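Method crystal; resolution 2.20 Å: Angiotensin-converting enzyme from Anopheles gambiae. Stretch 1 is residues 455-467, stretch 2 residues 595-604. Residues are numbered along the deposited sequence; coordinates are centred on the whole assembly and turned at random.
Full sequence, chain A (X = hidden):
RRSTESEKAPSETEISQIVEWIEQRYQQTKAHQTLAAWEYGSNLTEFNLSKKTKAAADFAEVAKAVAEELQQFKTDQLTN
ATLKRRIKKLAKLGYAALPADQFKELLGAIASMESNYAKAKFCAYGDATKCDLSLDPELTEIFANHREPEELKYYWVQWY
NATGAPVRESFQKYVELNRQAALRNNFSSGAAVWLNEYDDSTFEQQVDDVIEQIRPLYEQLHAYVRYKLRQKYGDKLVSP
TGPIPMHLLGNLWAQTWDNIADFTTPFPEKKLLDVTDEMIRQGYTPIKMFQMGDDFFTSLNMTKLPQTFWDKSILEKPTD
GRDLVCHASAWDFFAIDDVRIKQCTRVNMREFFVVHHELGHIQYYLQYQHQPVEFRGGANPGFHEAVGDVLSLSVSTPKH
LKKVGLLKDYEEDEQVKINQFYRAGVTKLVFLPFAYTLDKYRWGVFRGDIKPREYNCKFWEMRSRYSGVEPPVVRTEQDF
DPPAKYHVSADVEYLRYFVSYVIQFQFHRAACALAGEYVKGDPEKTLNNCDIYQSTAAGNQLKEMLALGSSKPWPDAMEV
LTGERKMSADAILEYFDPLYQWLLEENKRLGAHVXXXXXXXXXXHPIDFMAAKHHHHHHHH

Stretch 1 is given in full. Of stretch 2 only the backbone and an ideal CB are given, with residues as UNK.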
# COMPACT_ATOMS: atom_id res chain seq x y z
N TYR A 455 -22.38 -8.90 4.88
CA TYR A 455 -20.95 -8.63 4.70
C TYR A 455 -20.59 -8.49 3.22
O TYR A 455 -19.86 -7.57 2.83
CB TYR A 455 -20.11 -9.75 5.33
CG TYR A 455 -19.74 -9.59 6.79
CD1 TYR A 455 -19.99 -8.42 7.49
CD2 TYR A 455 -19.11 -10.62 7.45
CE1 TYR A 455 -19.63 -8.31 8.82
CE2 TYR A 455 -18.74 -10.51 8.76
CZ TYR A 455 -18.99 -9.38 9.44
OH TYR A 455 -18.59 -9.34 10.75
N ASN A 456 -21.08 -9.40 2.38
CA ASN A 456 -20.56 -9.41 1.02
C ASN A 456 -21.22 -8.35 0.15
O ASN A 456 -20.53 -7.67 -0.62
CB ASN A 456 -20.72 -10.79 0.38
CG ASN A 456 -19.62 -11.06 -0.66
OD1 ASN A 456 -18.48 -10.59 -0.52
ND2 ASN A 456 -19.97 -11.80 -1.71
N CYS A 457 -22.54 -8.17 0.25
CA CYS A 457 -23.16 -7.20 -0.64
C CYS A 457 -22.88 -5.75 -0.22
O CYS A 457 -22.83 -4.88 -1.08
CB CYS A 457 -24.65 -7.50 -0.79
SG CYS A 457 -24.91 -9.06 -1.87
N LYS A 458 -22.64 -5.47 1.06
CA LYS A 458 -22.21 -4.12 1.41
C LYS A 458 -20.78 -3.86 0.94
O LYS A 458 -20.43 -2.72 0.60
CB LYS A 458 -22.34 -3.87 2.92
CG LYS A 458 -23.79 -3.49 3.35
CD LYS A 458 -24.19 -2.13 2.79
CE LYS A 458 -25.53 -1.62 3.36
NZ LYS A 458 -25.57 -0.12 3.38
N PHE A 459 -19.94 -4.89 0.85
CA PHE A 459 -18.62 -4.74 0.25
C PHE A 459 -18.74 -4.36 -1.23
O PHE A 459 -18.27 -3.29 -1.65
CB PHE A 459 -17.83 -6.02 0.40
CG PHE A 459 -16.49 -6.00 -0.28
CD1 PHE A 459 -15.44 -5.26 0.25
CD2 PHE A 459 -16.27 -6.77 -1.40
CE1 PHE A 459 -14.19 -5.26 -0.36
CE2 PHE A 459 -15.04 -6.79 -2.01
CZ PHE A 459 -13.99 -6.02 -1.49
N TRP A 460 -19.39 -5.21 -2.02
CA TRP A 460 -19.47 -4.94 -3.45
C TRP A 460 -20.31 -3.70 -3.75
O TRP A 460 -20.09 -3.04 -4.77
CB TRP A 460 -20.02 -6.16 -4.18
CG TRP A 460 -19.05 -7.31 -4.21
CD1 TRP A 460 -19.22 -8.56 -3.67
CD2 TRP A 460 -17.75 -7.30 -4.81
NE1 TRP A 460 -18.08 -9.34 -3.90
CE2 TRP A 460 -17.17 -8.58 -4.59
CE3 TRP A 460 -17.02 -6.34 -5.51
CZ2 TRP A 460 -15.91 -8.91 -5.06
CZ3 TRP A 460 -15.75 -6.68 -5.97
CH2 TRP A 460 -15.22 -7.95 -5.74
N GLU A 461 -21.25 -3.36 -2.88
CA GLU A 461 -22.02 -2.13 -3.07
C GLU A 461 -21.11 -0.91 -2.92
O GLU A 461 -21.18 0.02 -3.73
CB GLU A 461 -23.20 -2.07 -2.09
CG GLU A 461 -23.98 -0.75 -2.13
CD GLU A 461 -25.06 -0.66 -1.04
OE1 GLU A 461 -24.76 -0.16 0.07
OE2 GLU A 461 -26.21 -1.11 -1.29
N MET A 462 -20.24 -0.92 -1.91
CA MET A 462 -19.31 0.20 -1.75
C MET A 462 -18.29 0.24 -2.89
O MET A 462 -17.98 1.32 -3.41
CB MET A 462 -18.60 0.10 -0.39
CG MET A 462 -19.48 0.51 0.80
SD MET A 462 -18.63 0.47 2.41
CE MET A 462 -17.07 1.06 1.83
N ARG A 463 -17.76 -0.91 -3.31
CA ARG A 463 -16.83 -0.90 -4.44
C ARG A 463 -17.50 -0.30 -5.68
O ARG A 463 -16.87 0.46 -6.44
CB ARG A 463 -16.32 -2.31 -4.74
CG ARG A 463 -15.56 -3.00 -3.59
CD ARG A 463 -14.10 -2.53 -3.43
NE ARG A 463 -13.39 -2.66 -4.70
CZ ARG A 463 -13.00 -1.63 -5.45
NH1 ARG A 463 -13.19 -0.36 -5.05
NH2 ARG A 463 -12.43 -1.87 -6.59
N SER A 464 -18.76 -0.63 -5.92
CA SER A 464 -19.47 -0.06 -7.06
C SER A 464 -19.65 1.44 -6.88
O SER A 464 -19.38 2.22 -7.80
CB SER A 464 -20.81 -0.77 -7.25
OG SER A 464 -21.56 -0.18 -8.30
N ARG A 465 -20.06 1.88 -5.69
CA ARG A 465 -20.35 3.30 -5.50
C ARG A 465 -19.12 4.16 -5.77
O ARG A 465 -19.19 5.16 -6.49
CB ARG A 465 -20.89 3.56 -4.10
CG ARG A 465 -20.93 5.05 -3.75
CD ARG A 465 -22.02 5.40 -2.74
NE ARG A 465 -21.97 6.84 -2.43
CZ ARG A 465 -22.51 7.79 -3.20
NH1 ARG A 465 -22.42 9.06 -2.84
NH2 ARG A 465 -23.16 7.47 -4.31
N TYR A 466 -17.98 3.78 -5.21
CA TYR A 466 -16.83 4.66 -5.29
C TYR A 466 -15.88 4.33 -6.44
O TYR A 466 -15.18 5.25 -6.91
CB TYR A 466 -16.10 4.67 -3.95
CG TYR A 466 -16.95 5.29 -2.87
CD1 TYR A 466 -17.10 6.67 -2.80
CD2 TYR A 466 -17.65 4.51 -1.96
CE1 TYR A 466 -17.90 7.25 -1.82
CE2 TYR A 466 -18.46 5.09 -0.99
CZ TYR A 466 -18.57 6.46 -0.93
OH TYR A 466 -19.37 7.04 0.03
N SER A 467 -15.86 3.09 -6.94
CA SER A 467 -14.94 2.76 -8.03
C SER A 467 -15.63 2.41 -9.32
O SER A 467 -14.99 2.41 -10.36
CB SER A 467 -14.04 1.58 -7.65
OG SER A 467 -13.13 1.97 -6.65
N UNK A 595 -20.20 8.26 -15.40
CA UNK A 595 -20.95 7.71 -14.29
C UNK A 595 -21.54 6.34 -14.61
O UNK A 595 -21.37 5.79 -15.69
CB UNK A 595 -22.07 8.68 -13.89
N UNK A 596 -22.27 5.81 -13.63
CA UNK A 596 -22.76 4.45 -13.76
C UNK A 596 -23.96 4.17 -12.85
O UNK A 596 -24.03 4.63 -11.71
CB UNK A 596 -21.63 3.46 -13.45
N UNK A 597 -24.86 3.34 -13.34
CA UNK A 597 -25.87 2.76 -12.47
C UNK A 597 -25.20 1.88 -11.41
O UNK A 597 -24.05 1.50 -11.53
CB UNK A 597 -26.88 1.95 -13.28
N UNK A 598 -25.96 1.58 -10.35
CA UNK A 598 -25.48 0.68 -9.30
C UNK A 598 -25.32 -0.73 -9.83
O UNK A 598 -26.14 -1.20 -10.62
CB UNK A 598 -26.44 0.68 -8.11
N UNK A 599 -24.30 -1.44 -9.35
CA UNK A 599 -24.11 -2.83 -9.75
C UNK A 599 -25.26 -3.71 -9.27
O UNK A 599 -25.78 -3.54 -8.17
CB UNK A 599 -22.78 -3.36 -9.21
N UNK A 600 -25.62 -4.69 -10.10
CA UNK A 600 -26.58 -5.72 -9.74
C UNK A 600 -25.91 -7.07 -9.53
O UNK A 600 -26.57 -8.10 -9.56
CB UNK A 600 -27.66 -5.83 -10.82
N UNK A 601 -24.60 -7.09 -9.32
CA UNK A 601 -23.85 -8.33 -9.30
C UNK A 601 -23.70 -8.95 -7.92
O UNK A 601 -22.91 -9.88 -7.76
CB UNK A 601 -22.46 -8.09 -9.90
N UNK A 602 -24.43 -8.47 -6.91
CA UNK A 602 -24.44 -9.11 -5.59
C UNK A 602 -25.86 -9.12 -5.06
O UNK A 602 -26.49 -8.07 -4.93
CB UNK A 602 -23.50 -8.39 -4.61
N UNK A 603 -26.33 -10.32 -4.70
CA UNK A 603 -27.74 -10.62 -4.42
C UNK A 603 -27.90 -11.02 -2.96
O UNK A 603 -27.16 -11.89 -2.47
CB UNK A 603 -28.26 -11.73 -5.34
N UNK A 604 -28.86 -10.42 -2.28
CA UNK A 604 -29.24 -10.80 -0.91
C UNK A 604 -30.66 -11.38 -0.90
O UNK A 604 -31.05 -12.09 0.04
CB UNK A 604 -29.15 -9.60 0.03

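Position 595 lies beyond the reach of the helix 455-467, so nothing there constrains its side chain. Its phi of 83° is the useful clue, since positive phi favours a residue without a CB; the deposited residue is G595.

At 596 the CA-to-CB bond points toward the helix, yet no atom of stretch 1 comes within 5.5 Å of the ideal CB. A small residue would leave the gap open; a long or large one could cross it, and S464 O and R465 O lie on the side facing 596, so a donor that reaches them could bond. Arginine, lysine, glutamine or an aromatic with a polar edge would all qualify. The residue is W596. Its NE1 gives a weak hydrogen bond to S464 O (2.8 Å, bent to 125°), while the ring edge meets the next carbonyl, with CZ2 3.4 Å from R465 O. A water 2.5 Å from S464 OG also accepts a weak bond from W596 NE1.

Position 597 points away and 598 sideways. The ideal CB of 598 is 5.0 Å from S464 OG. Many polar residues would suit either; they are T597 and D598, and neither side chain bonds to the helix.

At 599 CB points toward the helix and sits 3.5 Å from S464 OG, so a small residue such as alanine, serine or cysteine fits readily. The main contact needs no side chain: the backbone N of 599 donates to S464 OG at 3.2 Å. The residue is S599, whose OG, with chi1 at 180°, accepts from the backbone N of 601 at 3.1 Å, bracing the turn.

Position 600 is out of reach and 601 points sideways with nothing of stretch 1 near its CB; polar or charged residues suit both. They are Q600 and K601, the end of the lysine leading away from the helix.

Position 602 is the most telling. Its ideal CB lies only 3.2 Å from C457 SG, too tight for an ordinary nonbonded contact but right for a carbon one bond beyond a disulfide partner. Cysteine is the clear choice. C602 SG joins C457 SG at 2.1 Å with chi3 of -90°, the relaxed disulfide torsion, and lies at the edge of the W460 ring, 4.1 Å from W460 CD1.

Position 603 points away, and its extended backbone suits a beta-branched residue: V603. At 604 CB points toward the helix, 4.7 Å from C457 SG, with room for a small side chain; S604 OG lies 3.7 Å from C457 SG.

Stretch 2 (595-604) GWTDSQKCVS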
# COMPACT_ATOMS: atom_id res chain seq x y z
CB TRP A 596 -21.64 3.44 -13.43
CG TRP A 596 -21.02 3.71 -12.08
CD1 TRP A 596 -21.43 3.22 -10.87
CD2 TRP A 596 -19.88 4.51 -11.81
NE1 TRP A 596 -20.61 3.67 -9.86
CE2 TRP A 596 -19.65 4.47 -10.42
CE3 TRP A 596 -19.00 5.24 -12.61
CZ2 TRP A 596 -18.62 5.16 -9.81
CZ3 TRP A 596 -17.97 5.92 -12.00
CH2 TRP A 596 -17.80 5.87 -10.61
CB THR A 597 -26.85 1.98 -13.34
OG1 THR A 597 -26.15 1.02 -14.13
CG2 THR A 597 -27.54 2.93 -14.28
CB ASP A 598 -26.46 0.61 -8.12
CG ASP A 598 -26.67 1.94 -7.40
OD1 ASP A 598 -26.07 2.97 -7.80
OD2 ASP A 598 -27.46 1.93 -6.43
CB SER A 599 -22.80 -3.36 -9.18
OG SER A 599 -22.63 -4.72 -9.57
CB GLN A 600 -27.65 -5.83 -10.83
CG GLN A 600 -28.48 -4.56 -11.01
CD GLN A 600 -29.38 -4.61 -12.24
OE1 GLN A 600 -29.05 -5.24 -13.25
NE2 GLN A 600 -30.50 -3.94 -12.16
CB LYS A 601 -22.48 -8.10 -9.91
CG LYS A 601 -22.49 -8.01 -11.43
CD LYS A 601 -22.84 -9.36 -12.04
CE LYS A 601 -22.63 -9.39 -13.54
NZ LYS A 601 -23.32 -8.24 -14.18
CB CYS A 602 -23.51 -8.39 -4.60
SG CYS A 602 -23.19 -9.34 -3.04
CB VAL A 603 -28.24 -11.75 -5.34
CG1 VAL A 603 -29.65 -12.19 -4.96
CG2 VAL A 603 -28.18 -11.32 -6.79
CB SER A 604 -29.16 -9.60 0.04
OG SER A 604 -27.81 -9.30 0.38
O HOH W 1 -22.54 2.02 -7.65
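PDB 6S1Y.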